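Local coordinates for protein DR2417 (Deinococcus radiodurans, PDB 4XWW) that degrades RNA as a metal-dependent RNase J of the metallo-beta-lactamase superfamily, acting from the 5' end and probably taking part in rRNA maturation and mRNA decay, at residues P17-P23 with T35-Y39; V531-Y536 with L553-I557. All coordinates share one frame; numbering follows the deposited sequence.

Interaction 1. Residues P17-P23 with T35-Y39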
# COMPACT_ATOMS: atom_id res chain seq x y z
N PRO A 17 38.55 -14.68 -23.74
CA PRO A 17 37.82 -14.92 -22.49
C PRO A 17 37.19 -13.64 -21.96
O PRO A 17 37.80 -12.58 -22.02
CB PRO A 17 38.91 -15.43 -21.53
CG PRO A 17 40.01 -15.91 -22.42
CD PRO A 17 39.98 -15.01 -23.62
N THR A 18 35.96 -13.75 -21.46
CA THR A 18 35.23 -12.58 -21.00
C THR A 18 34.89 -12.67 -19.52
O THR A 18 34.86 -13.75 -18.94
CB THR A 18 33.92 -12.39 -21.79
OG1 THR A 18 33.14 -13.59 -21.71
CG2 THR A 18 34.21 -12.08 -23.24
N LEU A 19 34.65 -11.51 -18.92
CA LEU A 19 34.10 -11.45 -17.58
C LEU A 19 32.60 -11.69 -17.71
O LEU A 19 31.98 -11.16 -18.63
CB LEU A 19 34.40 -10.10 -16.93
CG LEU A 19 33.96 -9.88 -15.48
CD1 LEU A 19 34.75 -10.78 -14.55
CD2 LEU A 19 34.12 -8.41 -15.07
N GLU A 20 32.03 -12.51 -16.84
CA GLU A 20 30.58 -12.62 -16.75
C GLU A 20 30.16 -11.92 -15.49
O GLU A 20 30.71 -12.20 -14.42
CB GLU A 20 30.11 -14.07 -16.75
CG GLU A 20 30.55 -14.87 -17.98
CD GLU A 20 30.19 -16.34 -17.90
OE1 GLU A 20 30.02 -16.87 -16.78
OE2 GLU A 20 30.09 -16.97 -18.97
N VAL A 21 29.24 -10.98 -15.63
CA VAL A 21 28.59 -10.38 -14.48
C VAL A 21 27.22 -11.04 -14.40
O VAL A 21 26.42 -10.91 -15.33
CB VAL A 21 28.46 -8.86 -14.62
CG1 VAL A 21 27.80 -8.25 -13.37
CG2 VAL A 21 29.80 -8.22 -14.85
N ILE A 22 26.97 -11.80 -13.34
CA ILE A 22 25.73 -12.56 -13.23
C ILE A 22 24.98 -12.14 -11.96
O ILE A 22 25.24 -12.68 -10.89
CB ILE A 22 26.02 -14.08 -13.22
CG1 ILE A 22 26.95 -14.46 -14.38
CG2 ILE A 22 24.72 -14.87 -13.25
CD1 ILE A 22 27.45 -15.91 -14.36
N PRO A 23 24.08 -11.16 -12.08
CA PRO A 23 23.23 -10.80 -10.94
C PRO A 23 22.32 -11.96 -10.57
O PRO A 23 21.65 -12.50 -11.45
CB PRO A 23 22.42 -9.61 -11.46
CG PRO A 23 22.41 -9.77 -12.94
CD PRO A 23 23.75 -10.38 -13.29
N THR A 35 25.49 -10.50 -6.38
CA THR A 35 26.06 -10.41 -7.72
C THR A 35 27.30 -11.30 -7.82
O THR A 35 28.20 -11.26 -6.97
CB THR A 35 26.44 -8.96 -8.06
OG1 THR A 35 25.31 -8.11 -7.83
CG2 THR A 35 26.88 -8.84 -9.51
N VAL A 36 27.31 -12.09 -8.89
CA VAL A 36 28.39 -13.01 -9.17
C VAL A 36 29.25 -12.43 -10.28
O VAL A 36 28.74 -11.94 -11.28
CB VAL A 36 27.83 -14.40 -9.57
CG1 VAL A 36 28.92 -15.30 -10.09
CG2 VAL A 36 27.12 -15.03 -8.39
N PHE A 37 30.57 -12.47 -10.07
CA PHE A 37 31.55 -12.18 -11.11
C PHE A 37 32.32 -13.45 -11.45
O PHE A 37 32.84 -14.11 -10.56
CB PHE A 37 32.52 -11.09 -10.66
CG PHE A 37 31.86 -9.75 -10.46
CD1 PHE A 37 31.70 -8.88 -11.53
CD2 PHE A 37 31.38 -9.37 -9.22
CE1 PHE A 37 31.06 -7.65 -11.36
CE2 PHE A 37 30.76 -8.14 -9.04
CZ PHE A 37 30.61 -7.29 -10.11
N ARG A 38 32.36 -13.80 -12.73
CA ARG A 38 33.08 -14.99 -13.14
C ARG A 38 34.06 -14.69 -14.26
O ARG A 38 33.70 -14.11 -15.28
CB ARG A 38 32.12 -16.10 -13.58
CG ARG A 38 32.88 -17.38 -13.96
CD ARG A 38 31.96 -18.54 -14.33
NE ARG A 38 32.77 -19.66 -14.82
CZ ARG A 38 32.29 -20.77 -15.38
NH1 ARG A 38 30.98 -20.92 -15.53
NH2 ARG A 38 33.13 -21.71 -15.79
N TYR A 39 35.30 -15.09 -14.02
CA TYR A 39 36.34 -15.09 -15.05
C TYR A 39 37.06 -16.44 -15.08
O TYR A 39 37.74 -16.82 -14.12
CB TYR A 39 37.35 -13.96 -14.82
CG TYR A 39 38.29 -13.81 -15.99
CD1 TYR A 39 39.43 -14.59 -16.09
CD2 TYR A 39 38.01 -12.93 -17.03
CE1 TYR A 39 40.28 -14.49 -17.16
CE2 TYR A 39 38.86 -12.82 -18.13
CZ TYR A 39 40.00 -13.60 -18.17
OH TYR A 39 40.88 -13.52 -19.24
O HOH W 1 28.88 -19.01 -15.92

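Interaction 2. Residues V531-Y536 with L553-I557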
# COMPACT_ATOMS: atom_id res chain seq x y z
N VAL A 531 -17.83 -38.25 -9.29
CA VAL A 531 -18.99 -37.75 -8.55
C VAL A 531 -18.68 -36.50 -7.72
O VAL A 531 -19.49 -35.58 -7.66
CB VAL A 531 -19.58 -38.83 -7.62
CG1 VAL A 531 -20.98 -38.42 -7.17
CG2 VAL A 531 -19.63 -40.17 -8.33
N ARG A 532 -17.51 -36.48 -7.08
CA ARG A 532 -17.10 -35.33 -6.28
C ARG A 532 -17.05 -34.10 -7.16
O ARG A 532 -17.42 -33.00 -6.74
CB ARG A 532 -15.74 -35.57 -5.60
CG ARG A 532 -14.52 -35.06 -6.34
CD ARG A 532 -13.32 -35.98 -6.17
NE ARG A 532 -12.43 -35.56 -5.09
CZ ARG A 532 -11.24 -36.11 -4.86
NH1 ARG A 532 -10.49 -35.68 -3.85
NH2 ARG A 532 -10.79 -37.09 -5.64
N ASP A 533 -16.61 -34.30 -8.40
CA ASP A 533 -16.48 -33.22 -9.36
C ASP A 533 -17.84 -32.67 -9.72
O ASP A 533 -18.02 -31.46 -9.88
CB ASP A 533 -15.73 -33.70 -10.60
CG ASP A 533 -14.25 -33.89 -10.36
OD1 ASP A 533 -13.80 -33.69 -9.21
OD2 ASP A 533 -13.53 -34.23 -11.32
N ASP A 534 -18.82 -33.57 -9.85
CA ASP A 534 -20.18 -33.17 -10.19
C ASP A 534 -20.81 -32.33 -9.08
O ASP A 534 -21.55 -31.39 -9.36
CB ASP A 534 -21.03 -34.40 -10.48
N MET A 535 -20.53 -32.67 -7.82
CA MET A 535 -21.13 -31.93 -6.72
C MET A 535 -20.38 -30.63 -6.45
O MET A 535 -20.98 -29.65 -6.01
CB MET A 535 -21.22 -32.80 -5.44
CG MET A 535 -19.91 -33.12 -4.75
SD MET A 535 -20.22 -33.53 -3.01
CE MET A 535 -18.65 -34.21 -2.49
N TYR A 536 -19.08 -30.61 -6.74
CA TYR A 536 -18.32 -29.36 -6.71
C TYR A 536 -18.88 -28.40 -7.75
O TYR A 536 -19.01 -27.20 -7.51
CB TYR A 536 -16.82 -29.63 -6.95
CG TYR A 536 -15.97 -28.39 -7.23
CD1 TYR A 536 -16.00 -27.76 -8.47
CD2 TYR A 536 -15.09 -27.90 -6.27
CE1 TYR A 536 -15.23 -26.65 -8.73
CE2 TYR A 536 -14.30 -26.78 -6.53
CZ TYR A 536 -14.38 -26.16 -7.76
OH TYR A 536 -13.60 -25.06 -8.03
N LEU A 553 -13.74 -24.37 -2.72
CA LEU A 553 -14.55 -25.56 -2.49
C LEU A 553 -13.74 -26.84 -2.42
O LEU A 553 -13.09 -27.23 -3.38
CB LEU A 553 -15.57 -25.73 -3.61
CG LEU A 553 -16.69 -24.70 -3.67
CD1 LEU A 553 -17.28 -24.63 -5.06
CD2 LEU A 553 -17.75 -25.06 -2.64
N ILE A 554 -13.83 -27.52 -1.28
CA ILE A 554 -13.14 -28.78 -1.09
C ILE A 554 -14.18 -29.89 -0.94
O ILE A 554 -14.74 -30.08 0.13
CB ILE A 554 -12.28 -28.71 0.17
CG1 ILE A 554 -11.13 -27.72 -0.04
CG2 ILE A 554 -11.74 -30.08 0.55
CD1 ILE A 554 -10.19 -27.62 1.13
N PRO A 555 -14.39 -30.65 -2.00
CA PRO A 555 -15.37 -31.73 -1.92
C PRO A 555 -14.75 -33.10 -1.59
O PRO A 555 -13.68 -33.42 -2.11
CB PRO A 555 -16.00 -31.73 -3.32
CG PRO A 555 -14.89 -31.27 -4.20
CD PRO A 555 -14.01 -30.35 -3.39
N MET A 556 -15.42 -33.87 -0.73
CA MET A 556 -14.98 -35.22 -0.36
C MET A 556 -16.12 -36.23 -0.47
O MET A 556 -17.20 -36.01 0.08
CB MET A 556 -14.41 -35.23 1.07
CG MET A 556 -13.52 -34.05 1.42
SD MET A 556 -12.64 -34.28 2.98
CE MET A 556 -13.93 -34.97 4.02
N ILE A 557 -15.89 -37.36 -1.14
CA ILE A 557 -16.94 -38.37 -1.31
C ILE A 557 -16.80 -39.57 -0.36
O ILE A 557 -17.64 -40.46 -0.34
CB ILE A 557 -17.00 -38.86 -2.78
CG1 ILE A 557 -17.32 -37.69 -3.71
CG2 ILE A 557 -18.03 -39.96 -2.96
CD1 ILE A 557 -18.78 -37.31 -3.71

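Interaction 1. Residues P17-P23 with T35-Y39
Glu20 and Arg38 face each other as a hydrogen-bonded antiparallel pair, and their side chains leave the sheet side by side on the surface that also carries Ile22 and Val36. Arg38 runs fully extended, with CG trans to the backbone N (chi1 -178°), and this lays its aliphatic part along the Glu20 carboxylate: OE1 of Glu20 sits 3.5 Å from CD of Arg38. The charged ends do not form a direct salt bridge. Carboxylate and guanidinium planes stand 85° apart, and a water bridges them, donating to Glu20 OE1 at 2.6 Å and accepting from Arg38 NH1 at 2.9 Å. Arg38 NE is held by the carbonyl of Gly40. Two residues along, Ile22 N donates to Val36 O at 2.7 Å, an almost linear bond.

The surface carrying Val21, Phe37 and Thr35 is mostly hydrocarbon where the strands meet. Val21 and Phe37 lie alongside each other, both methyls of Val21 touching the ring near CE1, with CG2 of Val21 3.8 Å from CE1 of Phe37. Phe144, Tyr161 and Leu163 pack on the Phe37 side chain. At the open end of the hairpin the Tyr39 ring crosses Pro17 at a slant, its OH 3.6 Å from CB of Pro17.

Strands 19-23 and 34-39 form an antiparallel beta hairpin in a mixed sheet of the metallo-beta-lactamase fold, where 19-23 also bonds to strand 433-438. The chemistry of the Glu20 surface changes along the hairpin: apolar at Ile22 and Val36, which rest on Tyr69, then polar at a water-mediated charge pair whose attraction is probably softened by solvent.

Interaction 2. Residues V531-Y536 with L553-I557
Chi1 of 70° places CG of Met535 between its backbone N and carbonyl carbon, and the chain beyond is extended, which carries the terminal methyl from the helix to the strand. There CE of Met535 lies 3.7 Å from CB of Pro555 and also meets the carbonyl oxygen of Met556. Ile557 comes the other way, and its CD1 slides past the methionine. The separation of 3.3 Å between CD1 of Ile557 and CE of Met535 is shorter than usual for two carbons, so the packing is tight here. CG1 of Ile557 also presses on CB of Arg532, and CD1 lies 4.2 Å from CG1 of Val531.

At the other end of the contact, Tyr536 has its CG trans to the backbone N (chi1 168°), which directs the ring toward Leu553. The closest approach of the two is from CE2 of Tyr536 to CB of Leu553, 3.4 Å. CD1 of Leu553 supplies the face-on part, sitting over one ring face in a CH-pi contact, 4.2 Å from the ring centroid of Tyr536 and displaced toward the rim. Leu553 O lies in plane at the ring edge. Pro555 fills the interval between these two clusters, its CG 3.7 Å from CB of Tyr536. The phenol OH is hydrogen-bonded to Arg540 on the same helix.

Ala517 and Val518 of helix 504-523 pack on Met535, while Ile554 and Met556 point away from helix 531-536 and touch Arg497 and Thr483 of the second subunit. The segment axes approach to 8.0 Å at 142°, so the helix runs obliquely antiparallel to the strand over one face of the sheet: this is the alpha/beta packing of the RNase J C-terminal domain, in which strand 552-556, outermost in the sheet of this chain, pairs in parallel with strand 479-485.

Interactions 1 and 2 belong to separate parts of the chain: their centres are 53 Å apart, their nearest atoms about 37 Å, and they follow one another in sequence. Interaction 1 lies closer to the zinc ions of the probable active site, the Thr35 side chain being about 8 Å from that of His89 and about 11 Å from a bound zinc ion; the nearest atom of interaction 1 is about 14 Å from the bound RNA. Interaction 2 lies about 30 Å from the RNA by the same measure and away from the annotated sites, although the Leu553 side chain is about 13 Å from a bound manganese ion. No other protein chain touches 17-23 or 35-39, whereas 553-557 packs against the second subunit.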